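Local atomic coordinates of endoglucanase E-5 (Thermobifida fusca, PDB entry 2CKS), a protein that catalyses the endohydrolysis of beta-1,4-glucosidic linkages in cellulose, lichenin and cereal beta-D-glucans, acting through a glycoside hydrolase family 5 catalytic domain. Residues A[203-207]-A[247-251]. Numbering follows the deposited sequence.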
loop_
_atom_site.group_PDB
_atom_site.type_symbol
_atom_site.label_atom_id
_atom_site.label_comp_id
_atom_site.label_asym_id
_atom_site.label_seq_id
_atom_site.Cartn_x
_atom_site.Cartn_y
_atom_site.Cartn_z
ATOM N N PHE A 203 3.247 3.805 6.748
ATOM C CA PHE A 203 4.644 4.196 6.788
ATOM C C PHE A 203 5.335 3.759 5.509
ATOM O O PHE A 203 5.135 2.643 5.033
ATOM C CB PHE A 203 5.336 3.569 7.995
ATOM C CG PHE A 203 6.787 3.945 8.132
ATOM C CD1 PHE A 203 7.160 5.259 8.387
ATOM C CD2 PHE A 203 7.777 2.987 8.011
ATOM C CE1 PHE A 203 8.497 5.602 8.522
ATOM C CE2 PHE A 203 9.118 3.328 8.145
ATOM C CZ PHE A 203 9.474 4.630 8.413
ATOM N N HIS A 204 6.128 4.662 4.951
ATOM C CA HIS A 204 6.889 4.416 3.734
ATOM C C HIS A 204 8.353 4.665 3.993
ATOM O O HIS A 204 8.711 5.633 4.652
ATOM C CB HIS A 204 6.444 5.368 2.628
ATOM C CG HIS A 204 5.041 5.140 2.154
ATOM N ND1 HIS A 204 4.504 5.822 1.084
ATOM C CD2 HIS A 204 4.063 4.318 2.602
ATOM C CE1 HIS A 204 3.259 5.425 0.893
ATOM N NE2 HIS A 204 2.965 4.516 1.802
ATOM N N PHE A 205 9.208 3.821 3.432
ATOM C CA PHE A 205 10.645 4.000 3.577
ATOM C C PHE A 205 11.376 3.450 2.357
ATOM O O PHE A 205 10.885 2.558 1.677
ATOM C CB PHE A 205 11.160 3.324 4.851
ATOM C CG PHE A 205 11.098 1.814 4.817
ATOM C CD1 PHE A 205 12.148 1.067 4.281
ATOM C CD2 PHE A 205 9.999 1.134 5.328
ATOM C CE1 PHE A 205 12.094 -0.326 4.237
ATOM C CE2 PHE A 205 9.940 -0.267 5.291
ATOM C CZ PHE A 205 10.984 -0.995 4.743
ATOM N N TYR A 206 12.581 3.960 2.141
ATOM C CA TYR A 206 13.466 3.526 1.077
ATOM C C TYR A 206 14.814 3.291 1.756
ATOM O O TYR A 206 15.453 4.239 2.203
ATOM C CB TYR A 206 13.510 4.584 -0.034
ATOM C CG TYR A 206 12.236 4.552 -0.839
ATOM C CD1 TYR A 206 12.134 3.758 -1.969
ATOM C CD2 TYR A 206 11.105 5.248 -0.423
ATOM C CE1 TYR A 206 10.957 3.690 -2.697
ATOM C CE2 TYR A 206 9.912 5.175 -1.137
ATOM C CZ TYR A 206 9.848 4.391 -2.277
ATOM O OH TYR A 206 8.686 4.311 -3.017
ATOM N N ALA A 207 15.213 2.022 1.849
ATOM C CA ALA A 207 16.271 1.595 2.769
ATOM C C ALA A 207 17.641 2.222 2.531
ATOM O O ALA A 207 18.401 2.392 3.481
ATOM C CB ALA A 207 16.384 0.075 2.778
ATOM N N MET A 247 20.357 -2.982 5.073
ATOM C CA MET A 247 19.435 -2.127 5.809
ATOM C C MET A 247 18.007 -2.624 5.620
ATOM O O MET A 247 17.224 -2.689 6.569
ATOM C CB MET A 247 19.547 -0.675 5.341
ATOM C CG MET A 247 18.705 0.290 6.154
ATOM S SD MET A 247 19.376 0.559 7.813
ATOM C CE MET A 247 17.890 0.569 8.732
ATOM N N ALA A 248 17.671 -2.980 4.384
ATOM C CA ALA A 248 16.333 -3.454 4.065
ATOM C C ALA A 248 15.982 -4.688 4.887
ATOM O O ALA A 248 14.860 -4.813 5.364
ATOM C CB ALA A 248 16.220 -3.757 2.582
ATOM N N ASP A 249 16.946 -5.586 5.071
ATOM C CA ASP A 249 16.727 -6.802 5.856
ATOM C C ASP A 249 16.437 -6.470 7.332
ATOM O O ASP A 249 15.710 -7.200 7.997
ATOM C CB ASP A 249 17.951 -7.732 5.775
ATOM C CG ASP A 249 18.051 -8.489 4.459
ATOM O OD1 ASP A 249 17.067 -8.530 3.685
ATOM O OD2 ASP A 249 19.096 -9.088 4.115
ATOM N N ARG A 250 17.008 -5.384 7.848
ATOM C CA ARG A 250 16.688 -4.940 9.201
ATOM C C ARG A 250 15.222 -4.542 9.309
ATOM O O ARG A 250 14.557 -4.897 10.271
ATOM C CB ARG A 250 17.593 -3.787 9.641
ATOM C CG ARG A 250 19.059 -4.174 9.722
ATOM C CD ARG A 250 19.980 -3.018 9.989
ATOM N NE ARG A 250 19.691 -2.390 11.277
ATOM C CZ ARG A 250 20.179 -1.221 11.667
ATOM N NH1 ARG A 250 21.000 -0.524 10.883
ATOM N NH2 ARG A 250 19.848 -0.745 12.857
ATOM N N TYR A 251 14.723 -3.821 8.311
ATOM C CA TYR A 251 13.303 -3.482 8.253
ATOM C C TYR A 251 12.442 -4.745 8.138
ATOM O O TYR A 251 11.416 -4.870 8.803
ATOM C CB TYR A 251 13.016 -2.575 7.057
ATOM C CG TYR A 251 13.377 -1.121 7.224
ATOM C CD1 TYR A 251 12.512 -0.237 7.864
ATOM C CD2 TYR A 251 14.559 -0.615 6.702
ATOM C CE1 TYR A 251 12.813 1.104 7.983
ATOM C CE2 TYR A 251 14.875 0.732 6.823
ATOM C CZ TYR A 251 14.000 1.583 7.474
ATOM O OH TYR A 251 14.303 2.919 7.586
#
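Alternation along 203-207 decides which side chains can meet helix 245-258: the CA-to-CB bonds of Phe203, Phe205 and Ala207 point toward 247-251, whereas Tyr206 points away and His204 is out of reach. On the helix, Met247, Ala248 and Tyr251, spaced i, i+1 and i+4, answer unequally: Tyr251 points toward the strand, Ala248 sideways, and Met247 starts toward it but its end leads away. The Tyr251 ring fills a recess made by the Phe205 ring face, the Phe203 ring edge (Phe203 CE2 to Tyr251 CE1, 4.3 Å) and the Ala207 methyl (Ala207 CB to Tyr251 CE2, 4.4 Å). Centroids 3.7 Å apart, planes at 8° and Phe205 CE1 3.3 Å from Tyr251 CG establish a close face-to-face stack. The Ala207 methyl in turn fits a shallow hollow partly floored by helix backbone, with Ala207 CB 3.7 Å from Ala248 N, 3.8 Å from Ala248 CB and 4.1 Å from Met247 CG. The small facing alanines let Ala207 CA and Ala248 CA approach to 5.2 Å. The side-chain contacts are apolar, and Ala207 O lies 3.4 Å from the methylene Met247 CG; the Tyr251 hydroxyl hydrogen-bonds to the His210 carbonyl.

His204 and Tyr206, not touching the helix, hydrogen-bond to Glu139 and Glu231, the probable proton donor and nucleophile. In the TIM barrel, the end of the sixth strand, 199-206, and loop residue Ala207 meet the first turns of the helix following the seventh, 227-233. That strand flanks Phe205 through Val229 and Phe232, while helix 212-224 packs Leu218 against Phe203 and Tyr214 and Leu215 against Tyr251.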